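DUF6836 domain-containing protein (Clostridium leptum, PDB 4PW1) is of unknown function and folds as a nine-stranded antiparallel beta sheet surrounded by alpha-helices, a probable lipoprotein with two copies of a DUF6836 domain. Local coordinates at residues 60-64 against 65-69; 134-137 against 138-142; 201-204 against 205-209. All coordinates share one frame; numbering follows the deposited sequence.

Interaction 1 (60-64 against 65-69); sequences GSWTD and EELYP
A capping box between T63 and E66 opens the short helix 64-67, with T63 at the N-cap. The N-H of E66 reaches back to T63 OG1 (3.2 Å), and E66 returns the favour: its carboxylate oxygen OE1 accepts from T63 N at 2.9 Å, a fairly straight bond (162°) that uses the anti lone pair. The threonine hydroxyl sits between its own backbone N and carbonyl carbon (chi1 64°), which turns OG1 toward the first turn of the helix. E66 arrives as an extended chain, its CG lying 3.2 Å from T63 OG1 as it passes. The backbone then takes over, L67 N bonding T63 O and Y68 N bonding D64 O at 2.8 Å.

Alongside these polar bonds, W62 CB touches L67 CD2 at 3.6 Å, the two side chains crossing nearly at a right angle; the indole NE1 bonds T89 O. D64 and Y68 run side by side, D64 CG 3.7 Å from Y68 CE1; D64 OD1 forms a salt bridge with R55 and Y68 OH a hydrogen bond with E44, both of helix 44-58. The T63-E66 bonds, with W62 just before the N-cap touching L67, make a capping box plus hydrophobic staple.

Interaction 2 (134-137 against 138-142); sequences EDWE and KFLSD
Residues 134-137 and 138-141 are successive parts of helix 122-141, joined by four i-to-i+4 backbone bonds: K138 N to E134 O, F139 N to D135 O, L140 N to W136 O and S141 N to E137 O. The third is the shortest, with L140 N 2.8 Å from W136 O. The helix ends at S141, and D142 is the first residue to leave helical backbone angles. K138 O takes two donors at this end, the amide of D142 at 3.0 Å and the hydroxyl of S141, whose OG lies 2.8 Å away.

Among the side chains the principal meeting is a CH-pi contact one helical turn apart. L140 CD1 sits over one face of W136, 3.7 Å from the centroid of the six-membered ring and only 5° from the ring normal. W136 reaches this position because its CG is anti to the backbone N (chi1 -175°), which swings the indole along the helix toward L140. The second methyl, L140 CD2, lies 3.9 Å from W136 NE1, and that nitrogen is bonded to V208 O of helix 198-210. F139 approaches the indole more loosely, its CD2 4.5 Å from W136 CD1, and its ring also meets F178 and W205. On the outer side, K138 NZ makes a long salt bridge to D142 OD2 (3.9 Å).

D135, charged but buried, has its partners in K131 and in the backbone N of A173, at the start of helix 173-190. This is an amphipathic helix C-terminus, its aromatic and aliphatic face packed on helices 173-190 and 198-210, with E134, E137 and K138 exposed.

Interaction 3 (201-204 against 205-209); sequences LYTI and WELVL
Polar side-chain bonding is represented by Y202 and E206, one turn apart: the phenol OH donates to E206 OE2 at 2.7 Å, meeting the oxygen from above the carboxylate plane, 44° out of it. The ring and carboxylate planes are 74° apart, and OE2 lies at the ring edge, 3.2 Å from Y202 CE2. Both side chains have CG anti to the backbone N (chi1 177° in Y202), which brings ring and glutamate together, crossing at a slant.

Aromatic contact joins Y202 to W205. Their six-membered rings are 5.8 Å apart between centroids and meet obliquely, Y202 CE1 approaching W205 CZ3 to 3.8 Å.

Aliphatic packing is looser: the T203 and L207 side chains lie side by side, pointing the same way, T203 CG2 4.1 Å from L207 CD1. Backbone bonds follow the helix, the tightest being E206 N to Y202 O at 2.8 Å and the longest V208 N to I204 O at 3.3 Å.

I204, L207 and V208 cover M234 of strand 233-239, L201 and I204 meet C181 and F178 of helix 173-190, and V208 and L209 press on F139 of helix 122-141 while W205 NE1 bonds P143 O; helix 198-210 packs on both strand and helices, leaving Y202 exposed.

In the fold
Three local contacts show how side chains three to five residues apart serve different places. Interaction 1 stands apart, its centre about 30 Å from that of interaction 3 and 35 Å from that of interaction 2, across the chain's centre from both; it is partly buried, an exposed polar cap at a helix start with W62 and L67 buried beside it. Interactions 2 and 3 lie on the same side, centres about 13 Å apart, and share an interface between helices 122-141 and 198-210, where F139 CE2 packs on V208 CG1 at 3.6 Å. Interaction 2 is a helix end with an apolar inner face; interaction 3 lies wholly within helix 198-210, with I204, L207 and V208 buried and Y202 exposed.

Interaction 1 (60-64 against 65-69)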
# COMPACT_ATOMS: atom_id res chain seq x y z
N GLY B 60 -26.81 7.43 -2.83
CA GLY B 60 -27.51 8.57 -2.22
C GLY B 60 -28.62 9.14 -3.11
O GLY B 60 -28.81 8.67 -4.24
N SER B 61 -29.33 10.14 -2.63
CA SER B 61 -30.44 10.70 -3.40
C SER B 61 -30.15 12.07 -4.01
O SER B 61 -31.05 12.68 -4.61
CB SER B 61 -31.64 10.86 -2.48
OG SER B 61 -31.25 11.68 -1.39
N TRP B 62 -28.94 12.60 -3.86
CA TRP B 62 -28.69 13.98 -4.33
C TRP B 62 -29.02 14.10 -5.82
O TRP B 62 -28.71 13.21 -6.62
CB TRP B 62 -27.23 14.41 -4.15
CG TRP B 62 -26.72 14.25 -2.76
CD1 TRP B 62 -26.79 15.15 -1.74
CD2 TRP B 62 -26.08 13.08 -2.24
NE1 TRP B 62 -26.18 14.62 -0.62
CE2 TRP B 62 -25.74 13.35 -0.91
CE3 TRP B 62 -25.74 11.83 -2.79
CZ2 TRP B 62 -25.11 12.41 -0.09
CZ3 TRP B 62 -25.10 10.91 -1.99
CH2 TRP B 62 -24.80 11.19 -0.64
N THR B 63 -29.59 15.24 -6.18
CA THR B 63 -29.88 15.54 -7.58
C THR B 63 -28.66 16.11 -8.30
O THR B 63 -27.64 16.48 -7.67
CB THR B 63 -30.98 16.59 -7.67
OG1 THR B 63 -30.48 17.81 -7.09
CG2 THR B 63 -32.26 16.12 -6.94
N ASP B 64 -28.78 16.24 -9.61
CA ASP B 64 -27.73 16.83 -10.42
C ASP B 64 -27.47 18.28 -10.03
O ASP B 64 -26.34 18.73 -9.97
CB ASP B 64 -28.08 16.72 -11.92
CG ASP B 64 -27.88 15.30 -12.45
OD1 ASP B 64 -27.32 14.44 -11.76
OD2 ASP B 64 -28.26 15.02 -13.57
N GLU B 65 -28.54 18.99 -9.73
CA GLU B 65 -28.43 20.37 -9.30
C GLU B 65 -27.60 20.48 -8.03
O GLU B 65 -26.78 21.37 -7.90
CB GLU B 65 -29.82 20.98 -9.08
CG GLU B 65 -29.70 22.39 -8.55
CD GLU B 65 -30.99 23.22 -8.53
OE1 GLU B 65 -32.07 22.70 -8.85
OE2 GLU B 65 -30.88 24.42 -8.16
N GLU B 66 -27.75 19.54 -7.11
CA GLU B 66 -26.90 19.54 -5.88
C GLU B 66 -25.46 19.03 -6.15
O GLU B 66 -24.50 19.54 -5.60
CB GLU B 66 -27.54 18.68 -4.79
CG GLU B 66 -28.99 19.02 -4.47
CD GLU B 66 -29.74 18.03 -3.54
OE1 GLU B 66 -29.93 16.83 -3.83
OE2 GLU B 66 -30.20 18.50 -2.50
N LEU B 67 -25.30 18.02 -6.99
CA LEU B 67 -23.96 17.44 -7.21
C LEU B 67 -23.07 18.22 -8.18
O LEU B 67 -21.87 18.29 -7.98
CB LEU B 67 -24.07 16.00 -7.72
CG LEU B 67 -24.72 15.06 -6.70
CD1 LEU B 67 -24.85 13.69 -7.32
CD2 LEU B 67 -23.89 15.03 -5.39
N TYR B 68 -23.65 18.76 -9.26
CA TYR B 68 -22.84 19.38 -10.34
C TYR B 68 -21.86 20.42 -9.83
O TYR B 68 -20.69 20.34 -10.13
CB TYR B 68 -23.74 19.99 -11.44
CG TYR B 68 -23.97 19.04 -12.60
CD1 TYR B 68 -24.43 17.74 -12.39
CD2 TYR B 68 -23.75 19.46 -13.89
CE1 TYR B 68 -24.66 16.87 -13.42
CE2 TYR B 68 -23.99 18.62 -14.96
CZ TYR B 68 -24.45 17.34 -14.73
OH TYR B 68 -24.65 16.50 -15.77
N PRO B 69 -22.30 21.33 -8.95
CA PRO B 69 -21.34 22.28 -8.43
C PRO B 69 -20.21 21.69 -7.60
O PRO B 69 -19.21 22.35 -7.42
CB PRO B 69 -22.19 23.20 -7.53
CG PRO B 69 -23.61 23.02 -8.00
CD PRO B 69 -23.68 21.60 -8.47

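Interaction 2 (134-137 against 138-142)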
# COMPACT_ATOMS: atom_id res chain seq x y z
N GLU B 134 -18.85 -16.87 1.51
CA GLU B 134 -20.10 -17.55 1.20
C GLU B 134 -20.75 -16.92 -0.04
O GLU B 134 -21.19 -17.61 -0.93
CB GLU B 134 -21.07 -17.52 2.42
CG GLU B 134 -20.71 -18.48 3.55
CD GLU B 134 -21.37 -18.15 4.90
OE1 GLU B 134 -22.17 -17.18 5.00
OE2 GLU B 134 -21.09 -18.86 5.88
N ASP B 135 -20.78 -15.59 -0.08
CA ASP B 135 -21.39 -14.88 -1.22
C ASP B 135 -20.61 -15.24 -2.51
O ASP B 135 -21.21 -15.42 -3.59
CB ASP B 135 -21.36 -13.36 -1.03
CG ASP B 135 -22.42 -12.84 -0.06
OD1 ASP B 135 -23.19 -13.61 0.50
OD2 ASP B 135 -22.48 -11.62 0.15
N TRP B 136 -19.29 -15.30 -2.38
CA TRP B 136 -18.41 -15.57 -3.50
C TRP B 136 -18.65 -16.96 -4.06
O TRP B 136 -18.67 -17.15 -5.28
CB TRP B 136 -16.93 -15.40 -3.11
CG TRP B 136 -15.97 -15.54 -4.28
CD1 TRP B 136 -15.97 -14.80 -5.42
CD2 TRP B 136 -14.84 -16.43 -4.40
NE1 TRP B 136 -14.96 -15.18 -6.25
CE2 TRP B 136 -14.25 -16.19 -5.65
CE3 TRP B 136 -14.29 -17.42 -3.58
CZ2 TRP B 136 -13.14 -16.88 -6.11
CZ3 TRP B 136 -13.18 -18.12 -4.03
CH2 TRP B 136 -12.61 -17.84 -5.28
N GLU B 137 -18.78 -17.94 -3.17
CA GLU B 137 -19.01 -19.31 -3.58
C GLU B 137 -20.36 -19.43 -4.26
O GLU B 137 -20.49 -20.15 -5.24
CB GLU B 137 -18.87 -20.28 -2.41
CG GLU B 137 -17.40 -20.46 -2.04
CD GLU B 137 -17.17 -21.17 -0.74
OE1 GLU B 137 -18.00 -22.02 -0.35
OE2 GLU B 137 -16.16 -20.87 -0.08
N LYS B 138 -21.36 -18.71 -3.75
CA LYS B 138 -22.66 -18.71 -4.39
C LYS B 138 -22.52 -18.10 -5.81
O LYS B 138 -23.03 -18.65 -6.78
CB LYS B 138 -23.69 -17.94 -3.55
CG LYS B 138 -25.08 -17.87 -4.17
CD LYS B 138 -25.61 -19.26 -4.57
CE LYS B 138 -27.09 -19.24 -4.93
NZ LYS B 138 -27.36 -18.27 -6.04
N PHE B 139 -21.81 -16.98 -5.92
CA PHE B 139 -21.55 -16.39 -7.22
C PHE B 139 -20.86 -17.38 -8.16
O PHE B 139 -21.29 -17.52 -9.32
CB PHE B 139 -20.75 -15.09 -7.09
CG PHE B 139 -20.23 -14.56 -8.40
CD1 PHE B 139 -21.05 -13.81 -9.23
CD2 PHE B 139 -18.94 -14.79 -8.79
CE1 PHE B 139 -20.59 -13.32 -10.44
CE2 PHE B 139 -18.46 -14.29 -9.98
CZ PHE B 139 -19.29 -13.56 -10.82
N LEU B 140 -19.82 -18.05 -7.69
CA LEU B 140 -19.12 -19.02 -8.55
C LEU B 140 -20.05 -20.13 -9.04
O LEU B 140 -19.93 -20.57 -10.18
CB LEU B 140 -17.93 -19.66 -7.87
CG LEU B 140 -16.77 -18.76 -7.45
CD1 LEU B 140 -15.75 -19.60 -6.68
CD2 LEU B 140 -16.13 -18.04 -8.62
N SER B 141 -20.99 -20.56 -8.21
CA SER B 141 -21.93 -21.60 -8.63
C SER B 141 -23.01 -21.06 -9.57
O SER B 141 -23.61 -21.82 -10.31
CB SER B 141 -22.61 -22.27 -7.42
OG SER B 141 -23.62 -21.40 -6.91
N ASP B 142 -23.29 -19.75 -9.51
CA ASP B 142 -24.35 -19.17 -10.33
C ASP B 142 -24.01 -17.72 -10.70
O ASP B 142 -24.55 -16.76 -10.12
CB ASP B 142 -25.67 -19.25 -9.58
CG ASP B 142 -26.87 -18.85 -10.43
OD1 ASP B 142 -26.73 -18.65 -11.67
OD2 ASP B 142 -27.96 -18.72 -9.86

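Interaction 3 (201-204 against 205-209)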
# COMPACT_ATOMS: atom_id res chain seq x y z
N LEU B 201 -17.34 -3.98 -17.65
CA LEU B 201 -18.22 -4.88 -16.91
C LEU B 201 -17.81 -6.34 -17.05
O LEU B 201 -17.75 -7.07 -16.06
CB LEU B 201 -19.70 -4.72 -17.34
CG LEU B 201 -20.35 -3.37 -17.11
CD1 LEU B 201 -21.76 -3.38 -17.70
CD2 LEU B 201 -20.37 -3.06 -15.62
N TYR B 202 -17.53 -6.76 -18.27
CA TYR B 202 -17.10 -8.14 -18.48
C TYR B 202 -15.80 -8.41 -17.67
O TYR B 202 -15.67 -9.43 -17.00
CB TYR B 202 -16.90 -8.47 -19.97
CG TYR B 202 -16.40 -9.87 -20.12
CD1 TYR B 202 -17.28 -10.94 -20.14
CD2 TYR B 202 -15.03 -10.13 -20.15
CE1 TYR B 202 -16.81 -12.24 -20.18
CE2 TYR B 202 -14.55 -11.44 -20.18
CZ TYR B 202 -15.45 -12.48 -20.19
OH TYR B 202 -15.01 -13.77 -20.26
N THR B 203 -14.83 -7.51 -17.75
CA THR B 203 -13.56 -7.75 -17.07
C THR B 203 -13.75 -7.90 -15.56
O THR B 203 -13.18 -8.77 -14.93
CB THR B 203 -12.57 -6.61 -17.34
OG1 THR B 203 -12.31 -6.57 -18.73
CG2 THR B 203 -11.23 -6.81 -16.61
N ILE B 204 -14.59 -7.06 -14.99
CA ILE B 204 -14.84 -7.11 -13.56
C ILE B 204 -15.46 -8.45 -13.18
O ILE B 204 -15.01 -9.13 -12.24
CB ILE B 204 -15.74 -5.91 -13.13
CG1 ILE B 204 -14.97 -4.59 -13.31
CG2 ILE B 204 -16.16 -6.05 -11.70
CD1 ILE B 204 -15.88 -3.37 -13.29
N TRP B 205 -16.48 -8.85 -13.94
CA TRP B 205 -17.13 -10.11 -13.70
C TRP B 205 -16.18 -11.28 -13.84
O TRP B 205 -16.14 -12.18 -12.98
CB TRP B 205 -18.30 -10.21 -14.68
CG TRP B 205 -19.12 -11.40 -14.64
CD1 TRP B 205 -20.18 -11.64 -13.81
CD2 TRP B 205 -18.98 -12.53 -15.48
NE1 TRP B 205 -20.74 -12.87 -14.12
CE2 TRP B 205 -20.02 -13.43 -15.14
CE3 TRP B 205 -18.13 -12.87 -16.53
CZ2 TRP B 205 -20.21 -14.63 -15.83
CZ3 TRP B 205 -18.28 -14.09 -17.17
CH2 TRP B 205 -19.31 -14.95 -16.82
N GLU B 206 -15.41 -11.29 -14.93
CA GLU B 206 -14.51 -12.38 -15.21
C GLU B 206 -13.40 -12.51 -14.14
O GLU B 206 -13.00 -13.62 -13.78
CB GLU B 206 -13.86 -12.23 -16.59
CG GLU B 206 -13.01 -13.42 -17.00
CD GLU B 206 -12.22 -13.16 -18.25
OE1 GLU B 206 -11.33 -12.30 -18.12
OE2 GLU B 206 -12.48 -13.75 -19.36
N LEU B 207 -12.88 -11.40 -13.65
CA LEU B 207 -11.89 -11.49 -12.59
C LEU B 207 -12.43 -12.16 -11.35
O LEU B 207 -11.78 -13.07 -10.78
CB LEU B 207 -11.41 -10.13 -12.20
CG LEU B 207 -10.39 -9.58 -13.17
CD1 LEU B 207 -10.25 -8.09 -12.89
CD2 LEU B 207 -9.08 -10.34 -13.07
N VAL B 208 -13.64 -11.78 -10.94
CA VAL B 208 -14.20 -12.39 -9.75
C VAL B 208 -14.48 -13.88 -10.00
O VAL B 208 -14.36 -14.73 -9.10
CB VAL B 208 -15.46 -11.64 -9.28
CG1 VAL B 208 -16.09 -12.34 -8.08
CG2 VAL B 208 -15.10 -10.25 -8.89
N LEU B 209 -14.86 -14.21 -11.23
CA LEU B 209 -15.23 -15.58 -11.53
C LEU B 209 -14.02 -16.48 -11.61
O LEU B 209 -14.08 -17.64 -11.19
CB LEU B 209 -15.94 -15.62 -12.88
CG LEU B 209 -16.41 -16.96 -13.40
CD1 LEU B 209 -17.47 -17.54 -12.49
CD2 LEU B 209 -16.96 -16.80 -14.82